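Local coordinates for protein arabinosyltransferase C (Mycobacterium tuberculosis, PDB 3PTY) that probably polymerises arabinose into the arabinan of the mycobacterial cell wall, and is represented here by its lectin-like, carbohydrate-binding C-terminal domain, at residues S21-Q24 with A25-G28; C31-A34 with E35-V39; R251-Q254 with N255-A259; D266-V269 with G270-F273. All blocks are in the same frame, centred on the assembly; numbering follows the deposited sequence.

Contact 1: residues S21-Q24 with A25-G28; sequences SNLQ and ALAG. With AFO (octyl alpha-D-arabinofuranoside), chain B.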
loop_
_atom_site.group_PDB
_atom_site.type_symbol
_atom_site.label_atom_id
_atom_site.label_comp_id
_atom_site.label_asym_id
_atom_site.label_seq_id
_atom_site.Cartn_x
_atom_site.Cartn_y
_atom_site.Cartn_z
ATOM N N SER A 21 13.978 0.832 -18.652
ATOM C CA SER A 21 15.264 0.299 -18.197
ATOM C C SER A 21 15.154 -0.303 -16.794
ATOM O O SER A 21 15.699 -1.377 -16.533
ATOM C CB SER A 21 16.370 1.359 -18.266
ATOM O OG SER A 21 16.082 2.463 -17.428
ATOM N N ASN A 22 14.442 0.383 -15.901
ATOM C CA ASN A 22 14.174 -0.168 -14.576
ATOM C C ASN A 22 13.595 -1.578 -14.667
ATOM O O ASN A 22 14.083 -2.499 -14.016
ATOM C CB ASN A 22 13.235 0.739 -13.776
ATOM C CG ASN A 22 13.938 1.973 -13.231
ATOM O OD1 ASN A 22 15.158 2.117 -13.356
ATOM N ND2 ASN A 22 13.169 2.871 -12.621
ATOM N N LEU A 23 12.565 -1.743 -15.493
ATOM C CA LEU A 23 11.876 -3.024 -15.607
ATOM C C LEU A 23 12.753 -4.101 -16.253
ATOM O O LEU A 23 12.727 -5.265 -15.841
ATOM C CB LEU A 23 10.560 -2.859 -16.375
ATOM C CG LEU A 23 9.681 -4.101 -16.551
ATOM C CD1 LEU A 23 9.408 -4.777 -15.215
ATOM C CD2 LEU A 23 8.370 -3.743 -17.254
ATOM N N GLN A 24 13.530 -3.714 -17.261
ATOM C CA GLN A 24 14.471 -4.643 -17.885
ATOM C C GLN A 24 15.548 -5.053 -16.887
ATOM O O GLN A 24 15.916 -6.228 -16.801
ATOM C CB GLN A 24 15.112 -4.027 -19.135
ATOM C CG GLN A 24 14.117 -3.657 -20.228
ATOM C CD GLN A 24 13.161 -4.789 -20.563
ATOM O OE1 GLN A 24 13.574 -5.933 -20.758
ATOM N NE2 GLN A 24 11.871 -4.471 -20.636
ATOM N N ALA A 25 16.051 -4.083 -16.134
ATOM C CA ALA A 25 17.003 -4.374 -15.067
ATOM C C ALA A 25 16.395 -5.359 -14.063
ATOM O O ALA A 25 17.025 -6.343 -13.678
ATOM C CB ALA A 25 17.424 -3.087 -14.367
ATOM N N LEU A 26 15.160 -5.087 -13.651
ATOM C CA LEU A 26 14.444 -5.930 -12.696
ATOM C C LEU A 26 14.377 -7.383 -13.183
ATOM O O LEU A 26 14.728 -8.312 -12.459
ATOM C CB LEU A 26 13.023 -5.392 -12.515
ATOM C CG LEU A 26 12.291 -5.511 -11.179
ATOM C CD1 LEU A 26 10.784 -5.595 -11.428
ATOM C CD2 LEU A 26 12.770 -6.694 -10.361
ATOM N N ALA A 27 13.921 -7.570 -14.418
ATOM C CA ALA A 27 13.709 -8.911 -14.959
ATOM C C ALA A 27 15.015 -9.651 -15.241
ATOM O O ALA A 27 15.037 -10.882 -15.292
ATOM C CB ALA A 27 12.849 -8.849 -16.215
ATOM N N GLY A 28 16.096 -8.900 -15.421
ATOM C CA GLY A 28 17.399 -9.485 -15.694
ATOM C C GLY A 28 18.046 -10.116 -14.472
ATOM O O GLY A 28 19.012 -10.872 -14.587
HETATM C C1 AFO B . 10.219 4.929 -10.880
HETATM O O1 AFO B . 11.644 4.879 -10.783
HETATM C C2 AFO B . 9.733 3.486 -10.963
HETATM O O2 AFO B . 8.627 3.237 -10.085
HETATM C C3 AFO B . 9.353 3.255 -12.412
HETATM O O3 AFO B . 10.167 2.207 -12.926
HETATM C C4 AFO B . 9.694 4.554 -13.129
HETATM O O4 AFO B . 9.847 5.555 -12.113
HETATM C C5 AFO B . 8.651 4.963 -14.165
HETATM O O5 AFO B . 9.240 5.878 -15.101
HETATM C "C1'" AFO B . 12.271 6.159 -10.788
HETATM C "C2'" AFO B . 13.767 5.932 -10.971
HETATM C "C3'" AFO B . 14.601 7.113 -10.481
HETATM C "C4'" AFO B . 16.047 6.923 -10.921
HETATM C "C5'" AFO B . 16.358 5.453 -11.188
HETATM C "C6'" AFO B . 16.538 4.642 -9.907
HETATM C "C7'" AFO B . 16.618 3.150 -10.217
HETATM C "C8'" AFO B . 16.892 2.342 -8.967
#
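Leu-23 and Leu-26 meet on the buried side of helix 18-28, one turn apart, with Leu-23 CD1 4.1 Å from Leu-26 CD1. Leu-23 holds CG anti to its backbone N (chi1 -178°), which carries its branch along the helix toward Leu-26 although the side chain starts out away from it. The backbone supplies the i to i+4 bonds of an alpha-helix. Ala-25 N donates to Ser-21 O at 2.8 Å, and Leu-26 N to Asn-22 O at the same length. Ala-27 N reaches Leu-23 O at 3.0 Å, and the bond from Gly-28 N to Gln-24 O is more bent.

The polar side chains have their partners beyond the two segments. Asn-22 sends its amide to the bound octyl arabinofuranoside, ND2 donating a nearly straight bond to the sugar O3 (3.1 Å, 164°). Its OD1 lies instead beside the octyl chain, 3.6 Å from C7'. Ser-21 OG turns back to Val-18 O, whereas Gln-24 NE2 bonds to Ala-27 O of the second subunit, with the reciprocal bond formed as well.

Leu-26 also packs on Leu-23 of the second subunit, and Ala-27 on its counterpart. The helix thus serves two partners: Leu-23, Leu-26, Ala-27 and the Gln-24 amide meet the second subunit, while the Asn-22 amide binds a hydroxyl of a sugar that is also bonded to Trp-267 O of that subunit.

Contact 2: residues C31-A34 with E35-V39; sequences CGLA and EDVLV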
loop_
_atom_site.group_PDB
_atom_site.type_symbol
_atom_site.label_atom_id
_atom_site.label_comp_id
_atom_site.label_asym_id
_atom_site.label_seq_id
_atom_site.Cartn_x
_atom_site.Cartn_y
_atom_site.Cartn_z
ATOM N N CYS A 31 16.510 -13.046 -8.880
ATOM C CA CYS A 31 15.523 -12.854 -7.831
ATOM C C CYS A 31 15.039 -11.406 -7.759
ATOM O O CYS A 31 14.642 -10.914 -6.701
ATOM C CB CYS A 31 16.056 -13.382 -6.498
ATOM S SG CYS A 31 16.166 -15.221 -6.491
ATOM N N GLY A 32 15.045 -10.746 -8.914
ATOM C CA GLY A 32 14.487 -9.415 -9.044
ATOM C C GLY A 32 15.056 -8.428 -8.044
ATOM O O GLY A 32 16.267 -8.325 -7.867
ATOM N N LEU A 33 14.168 -7.698 -7.386
ATOM C CA LEU A 33 14.570 -6.641 -6.468
ATOM C C LEU A 33 15.221 -7.182 -5.187
ATOM O O LEU A 33 15.903 -6.449 -4.476
ATOM C CB LEU A 33 13.347 -5.785 -6.125
ATOM C CG LEU A 33 13.555 -4.473 -5.375
ATOM C CD1 LEU A 33 14.519 -3.568 -6.132
ATOM C CD2 LEU A 33 12.210 -3.798 -5.181
ATOM N N ALA A 34 15.018 -8.464 -4.892
ATOM C CA ALA A 34 15.553 -9.048 -3.660
ATOM C C ALA A 34 17.084 -9.018 -3.622
ATOM O O ALA A 34 17.693 -9.113 -2.557
ATOM C CB ALA A 34 15.042 -10.485 -3.473
ATOM N N GLU A 35 17.707 -8.905 -4.788
ATOM C CA GLU A 35 19.163 -8.852 -4.852
ATOM C C GLU A 35 19.678 -7.425 -4.655
ATOM O O GLU A 35 20.860 -7.219 -4.398
ATOM C CB GLU A 35 19.652 -9.403 -6.199
ATOM C CG GLU A 35 19.272 -10.862 -6.437
ATOM C CD GLU A 35 19.642 -11.362 -7.828
ATOM O OE1 GLU A 35 19.163 -12.454 -8.206
ATOM O OE2 GLU A 35 20.407 -10.673 -8.541
ATOM N N ASP A 36 18.793 -6.441 -4.783
ATOM C CA ASP A 36 19.208 -5.033 -4.716
ATOM C C ASP A 36 18.844 -4.342 -3.403
ATOM O O ASP A 36 19.427 -3.313 -3.060
ATOM C CB ASP A 36 18.633 -4.244 -5.891
ATOM C CG ASP A 36 19.315 -4.586 -7.213
ATOM O OD1 ASP A 36 19.740 -5.746 -7.388
ATOM O OD2 ASP A 36 19.429 -3.697 -8.078
ATOM N N VAL A 37 17.868 -4.882 -2.679
ATOM C CA VAL A 37 17.551 -4.357 -1.350
ATOM C C VAL A 37 18.553 -4.935 -0.358
ATOM O O VAL A 37 18.708 -6.152 -0.260
ATOM C CB VAL A 37 16.099 -4.699 -0.918
ATOM C CG1 VAL A 37 15.832 -4.242 0.519
ATOM C CG2 VAL A 37 15.095 -4.048 -1.863
ATOM N N LEU A 38 19.255 -4.061 0.356
ATOM C CA LEU A 38 20.229 -4.482 1.355
ATOM C C LEU A 38 19.636 -4.297 2.748
ATOM O O LEU A 38 19.182 -3.210 3.092
ATOM C CB LEU A 38 21.523 -3.673 1.211
ATOM C CG LEU A 38 22.229 -3.803 -0.143
ATOM C CD1 LEU A 38 23.587 -3.103 -0.136
ATOM C CD2 LEU A 38 22.390 -5.265 -0.495
ATOM N N VAL A 39 19.652 -5.358 3.546
ATOM C CA VAL A 39 18.914 -5.372 4.804
ATOM C C VAL A 39 19.869 -5.351 5.987
ATOM O O VAL A 39 20.844 -6.100 6.017
ATOM C CB VAL A 39 18.032 -6.629 4.903
ATOM C CG1 VAL A 39 17.353 -6.708 6.267
ATOM C CG2 VAL A 39 17.002 -6.640 3.769
#
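Leu-33 and Val-37 make the tight, buried half of this turn, with Leu-33 CG 3.9 Å from Val-37 CG2 and the two side chains set obliquely. Val-37 keeps CG2 beside its own backbone N (CG1 anti to it, chi1 175°), on the side where Leu-33 lies. Beside them Leu-33 O accepts two bonds: Val-37 N approaches almost head-on at 3.1 Å, while Asp-36 N comes from well above the carbonyl plane at 2.9 Å. This pair of bonds closes the short 3-10 segment and turns the chain into strand 37-40. Asp-36 is buried too, and its OD1 forms a salt bridge with Lys-29 NZ.

The other half, Glu-35 and Cys-31, is looser and partly open to solvent. Glu-35 runs extended beyond CG back along the turn, and its OE1 accepts from Cys-31 N at 2.8 Å. That donor meets the carboxylate from above its plane, 48° out of it, and the aliphatic part of Glu-35 passes Cys-31 CB at 4.1 Å from CG. Inside the turn the bond from Glu-35 N to Gly-32 O is weak.

The segment links helix 18-28 to the mixed sheet. Ala-34 leans on helix 253-257, and Asp-36 and Val-37 lie against strand 322-331. Cys-31 is tied by its disulfide to Cys-275, in the loop before strand 277-278.

Contact 3: residues R251-Q254 with N255-A259; sequences RTLQ and NVVGA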
loop_
_atom_site.group_PDB
_atom_site.type_symbol
_atom_site.label_atom_id
_atom_site.label_comp_id
_atom_site.label_asym_id
_atom_site.label_seq_id
_atom_site.Cartn_x
_atom_site.Cartn_y
_atom_site.Cartn_z
ATOM N N ARG A 251 23.047 -7.545 4.396
ATOM C CA ARG A 251 22.997 -8.725 3.526
ATOM C C ARG A 251 21.845 -8.461 2.568
ATOM O O ARG A 251 20.953 -7.682 2.887
ATOM C CB ARG A 251 22.693 -9.987 4.338
ATOM C CG ARG A 251 23.781 -10.380 5.342
ATOM C CD ARG A 251 23.190 -11.177 6.516
ATOM N NE ARG A 251 22.594 -12.444 6.090
ATOM C CZ ARG A 251 21.729 -13.152 6.813
ATOM N NH1 ARG A 251 21.342 -12.726 8.008
ATOM N NH2 ARG A 251 21.245 -14.294 6.341
ATOM N N THR A 252 21.846 -9.088 1.399
ATOM C CA THR A 252 20.742 -8.863 0.470
ATOM C C THR A 252 19.447 -9.399 1.064
ATOM O O THR A 252 19.457 -10.341 1.856
ATOM C CB THR A 252 20.965 -9.562 -0.872
ATOM O OG1 THR A 252 20.961 -10.975 -0.658
ATOM C CG2 THR A 252 22.298 -9.128 -1.505
ATOM N N LEU A 253 18.327 -8.803 0.676
ATOM C CA LEU A 253 17.031 -9.293 1.127
ATOM C C LEU A 253 16.862 -10.766 0.735
ATOM O O LEU A 253 16.299 -11.559 1.492
ATOM C CB LEU A 253 15.913 -8.435 0.534
ATOM C CG LEU A 253 14.471 -8.712 0.962
ATOM C CD1 LEU A 253 13.621 -7.428 0.885
ATOM C CD2 LEU A 253 13.857 -9.826 0.122
ATOM N N GLN A 254 17.370 -11.136 -0.437
ATOM C CA GLN A 254 17.295 -12.533 -0.872
ATOM C C GLN A 254 18.005 -13.450 0.120
ATOM O O GLN A 254 17.518 -14.530 0.450
ATOM C CB GLN A 254 17.897 -12.711 -2.266
ATOM C CG GLN A 254 17.774 -14.140 -2.802
ATOM C CD GLN A 254 16.332 -14.587 -2.887
ATOM O OE1 GLN A 254 15.449 -13.790 -3.189
ATOM N NE2 GLN A 254 16.083 -15.865 -2.615
ATOM N N ASN A 255 19.167 -13.019 0.591
ATOM C CA ASN A 255 19.923 -13.817 1.550
ATOM C C ASN A 255 19.259 -13.844 2.922
ATOM O O ASN A 255 19.326 -14.844 3.631
ATOM C CB ASN A 255 21.360 -13.297 1.670
ATOM C CG ASN A 255 22.184 -14.088 2.675
ATOM O OD1 ASN A 255 22.047 -13.913 3.888
ATOM N ND2 ASN A 255 23.054 -14.956 2.172
ATOM N N VAL A 256 18.617 -12.738 3.296
ATOM C CA VAL A 256 17.990 -12.639 4.604
ATOM C C VAL A 256 16.649 -13.366 4.654
ATOM O O VAL A 256 16.382 -14.134 5.577
ATOM C CB VAL A 256 17.775 -11.158 5.003
ATOM C CG1 VAL A 256 16.797 -11.057 6.164
ATOM C CG2 VAL A 256 19.104 -10.523 5.365
ATOM N N VAL A 257 15.810 -13.113 3.656
ATOM C CA VAL A 257 14.449 -13.641 3.635
ATOM C C VAL A 257 14.393 -15.041 3.025
ATOM O O VAL A 257 13.665 -15.908 3.503
ATOM C CB VAL A 257 13.499 -12.688 2.867
ATOM C CG1 VAL A 257 12.118 -13.306 2.706
ATOM C CG2 VAL A 257 13.400 -11.342 3.601
ATOM N N GLY A 258 15.173 -15.252 1.971
ATOM C CA GLY A 258 15.228 -16.539 1.301
ATOM C C GLY A 258 13.963 -16.851 0.524
ATOM O O GLY A 258 13.124 -15.979 0.306
ATOM N N ALA A 259 13.826 -18.108 0.116
ATOM C CA ALA A 259 12.708 -18.535 -0.720
ATOM C C ALA A 259 11.721 -19.428 0.027
ATOM O O ALA A 259 10.743 -19.898 -0.556
ATOM C CB ALA A 259 13.226 -19.246 -1.969
#
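Arg-251 and Asn-255 cross at about a right angle, their guanidinium and amide planes turned 80° apart. The arginine grips side-on, with both donors on one oxygen: NE lies 2.7 Å and NH2 2.6 Å from Asn-255 OD1. The oxygen sits close to the guanidinium plane, at its edge, but being shared between two N-H groups it leaves both bonds markedly bent. The bend of the arginine at chi3 (63°) folds the group back over the helix start, and Val-256 CG2 covers the centre of one of its faces, 3.9 Å above the plane. The same methyl touches Arg-251 CB, and the two side chains cross at about a right angle.

Thr-252 is the N-cap. With chi1 at 65°, OG1 stands between the backbone N and the carbonyl carbon, facing the first turn, where it accepts from Asn-255 N at 3.0 Å. On the buried side Leu-253 and Val-257 lie side by side and point the same way, with Leu-253 CD2 3.8 Å from Val-257 CG2. At the far end Gly-258 leaves the helix with positive phi, its N still donating to Gln-254 O at 2.9 Å. Gln-254 bends at chi2, bringing NE2 alongside the Gly-258 backbone, while its OE1 accepts from Gln-276.

The short helix 253-257 follows strand 251-252, outermost in the mixed sheet within this chain. Val-256 and Val-257 rest on Trp-291 of strand 291-294, Leu-253 and Val-257 reach Leu-342 of strand 341-347, and Val-256 also touches Val-39 of strand 37-40.

Contact 4: residues D266-V269 with G270-F273; sequences DWLV and GLAF. With AFO (octyl alpha-D-arabinofuranoside), chain C.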
loop_
_atom_site.group_PDB
_atom_site.type_symbol
_atom_site.label_atom_id
_atom_site.label_comp_id
_atom_site.label_asym_id
_atom_site.label_seq_id
_atom_site.Cartn_x
_atom_site.Cartn_y
_atom_site.Cartn_z
ATOM N N ASP A 266 1.423 -7.727 -1.331
ATOM C CA ASP A 266 0.427 -7.462 -2.366
ATOM C C ASP A 266 0.857 -8.157 -3.654
ATOM O O ASP A 266 2.052 -8.238 -3.950
ATOM C CB ASP A 266 0.336 -5.955 -2.644
ATOM C CG ASP A 266 -0.084 -5.143 -1.423
ATOM O OD1 ASP A 266 -1.102 -5.492 -0.790
ATOM O OD2 ASP A 266 0.602 -4.141 -1.106
ATOM N N TRP A 267 -0.109 -8.614 -4.443
ATOM C CA TRP A 267 0.204 -9.266 -5.715
ATOM C C TRP A 267 1.101 -8.389 -6.597
ATOM O O TRP A 267 2.074 -8.873 -7.174
ATOM C CB TRP A 267 -1.086 -9.640 -6.459
ATOM C CG TRP A 267 -0.830 -10.302 -7.782
ATOM C CD1 TRP A 267 -0.573 -11.627 -8.001
ATOM C CD2 TRP A 267 -0.799 -9.669 -9.069
ATOM N NE1 TRP A 267 -0.380 -11.852 -9.343
ATOM C CE2 TRP A 267 -0.518 -10.667 -10.021
ATOM C CE3 TRP A 267 -0.984 -8.352 -9.509
ATOM C CZ2 TRP A 267 -0.419 -10.395 -11.384
ATOM C CZ3 TRP A 267 -0.891 -8.082 -10.864
ATOM C CH2 TRP A 267 -0.606 -9.099 -11.785
ATOM N N LEU A 268 0.765 -7.104 -6.694
ATOM C CA LEU A 268 1.531 -6.133 -7.480
ATOM C C LEU A 268 2.982 -6.048 -7.034
ATOM O O LEU A 268 3.905 -6.051 -7.852
ATOM C CB LEU A 268 0.915 -4.735 -7.347
ATOM C CG LEU A 268 0.054 -4.203 -8.483
ATOM C CD1 LEU A 268 -0.386 -2.769 -8.190
ATOM C CD2 LEU A 268 0.827 -4.279 -9.771
ATOM N N VAL A 269 3.173 -5.949 -5.726
ATOM C CA VAL A 269 4.508 -5.869 -5.154
ATOM C C VAL A 269 5.290 -7.166 -5.360
ATOM O O VAL A 269 6.490 -7.137 -5.598
ATOM C CB VAL A 269 4.449 -5.528 -3.655
ATOM C CG1 VAL A 269 5.842 -5.628 -3.019
ATOM C CG2 VAL A 269 3.855 -4.144 -3.461
ATOM N N GLY A 270 4.607 -8.303 -5.279
ATOM C CA GLY A 270 5.262 -9.586 -5.465
ATOM C C GLY A 270 5.890 -9.791 -6.840
ATOM O O GLY A 270 6.773 -10.631 -7.002
ATOM N N LEU A 271 5.437 -9.035 -7.838
ATOM C CA LEU A 271 5.970 -9.173 -9.194
ATOM C C LEU A 271 7.477 -8.917 -9.194
ATOM O O LEU A 271 8.228 -9.538 -9.942
ATOM C CB LEU A 271 5.279 -8.187 -10.143
ATOM C CG LEU A 271 3.776 -8.385 -10.389
ATOM C CD1 LEU A 271 3.240 -7.280 -11.303
ATOM C CD2 LEU A 271 3.510 -9.742 -10.995
ATOM N N ALA A 272 7.904 -8.001 -8.332
ATOM C CA ALA A 272 9.305 -7.611 -8.231
ATOM C C ALA A 272 10.125 -8.544 -7.341
ATOM O O ALA A 272 11.351 -8.426 -7.280
ATOM C CB ALA A 272 9.405 -6.172 -7.715
ATOM N N PHE A 273 9.452 -9.466 -6.654
ATOM C CA PHE A 273 10.119 -10.380 -5.724
ATOM C C PHE A 273 9.769 -11.821 -6.081
ATOM O O PHE A 273 9.130 -12.522 -5.298
ATOM C CB PHE A 273 9.698 -10.079 -4.277
ATOM C CG PHE A 273 10.192 -8.748 -3.766
ATOM C CD1 PHE A 273 9.400 -7.615 -3.862
ATOM C CD2 PHE A 273 11.455 -8.633 -3.209
ATOM C CE1 PHE A 273 9.862 -6.385 -3.397
ATOM C CE2 PHE A 273 11.924 -7.413 -2.752
ATOM C CZ PHE A 273 11.121 -6.287 -2.842
HETATM C C1 AFO C . 2.151 -13.664 -7.467
HETATM O O1 AFO C . 1.437 -14.117 -8.620
HETATM C C2 AFO C . 2.991 -12.472 -7.911
HETATM O O2 AFO C . 2.890 -11.370 -6.998
HETATM C C3 AFO C . 4.416 -12.979 -8.011
HETATM O O3 AFO C . 4.855 -12.815 -9.355
HETATM C C4 AFO C . 4.338 -14.464 -7.685
HETATM O O4 AFO C . 3.071 -14.678 -7.048
HETATM C C5 AFO C . 5.493 -14.951 -6.812
HETATM O O5 AFO C . 5.623 -16.375 -6.945
HETATM C "C1'" AFO C . 0.665 -15.294 -8.398
HETATM C "C2'" AFO C . 0.211 -15.803 -9.762
HETATM C "C3'" AFO C . -1.016 -16.706 -9.669
HETATM C "C4'" AFO C . -1.254 -17.369 -11.020
HETATM C "C5'" AFO C . -0.622 -16.566 -12.152
HETATM C "C6'" AFO C . -1.422 -15.316 -12.513
HETATM C "C7'" AFO C . -0.641 -14.433 -13.482
HETATM C "C8'" AFO C . -1.460 -13.240 -13.921
#
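Leu-271 lays its CD2 methyl over one face of the Trp-267 indole, a CH-pi contact 4.3 Å from the centroid of the six-membered ring and 20° off its normal. The pair spans the weakly bonded helix 267-270 and the type I beta turn, Gly-270 to Phe-273, that overlaps its end. Leu-271 and Leu-268 cross obliquely, CD1 of Leu-271 lying 4.1 Å from CD2 of Leu-268. Next along, Val-269 and Phe-273 lie side by side, Val-269 CG1 at 4.1 Å from Phe-273 CE1. The phenyl ring turns its edge to the backbone, and Phe-273 CD1 comes 3.4 Å from Val-269 O in the ring plane.

Around this centre the backbone bonds are uneven. Gly-270 N donates to Asp-266 O at 2.9 Å, but Leu-271 N makes two weak bonds, to Trp-267 O and Leu-268 O. Ala-272 N donates to Val-269 O. Leu-268 and Val-269 also pack on the second subunit, on its Leu-33 and Leu-268 respectively, and Asp-266 OD1 accepts from Arg-297 N of that chain.

The polar edge faces a bound octyl arabinofuranoside, also held by Asn-22 of the second subunit. A chi1 of 179° swings the indole opposite the backbone N and beside the sugar. Gly-270, with no side chain, brings its CA to 3.3 Å from the sugar O2, and that hydroxyl donates to Trp-267 O at 2.6 Å.

The four contacts form a connected patch on one side of the chain's centre. Contacts 2 and 3, with centres 7 Å apart, meet where strands 37-40 and 251-252 pair: Val-39 N lies 2.7 Å from Arg-251 O. Contact 2 also meets contact 4, with Leu-33 N 2.9 Å from Ala-272 O, and contact 1, whose Leu-26 CD2 lies 3.4 Å from Leu-33 N. Contacts 1 and 4, centres 14 Å apart, both touch the second subunit and each holds a different arabinofuranoside, the sugar lying between contact 1 of one chain and contact 4 of the other. Contact 3 touches contact 4, Leu-253 CD1 to Phe-273 CE2 4.0 Å, but not contact 1, their nearest atoms being about 10 Å apart.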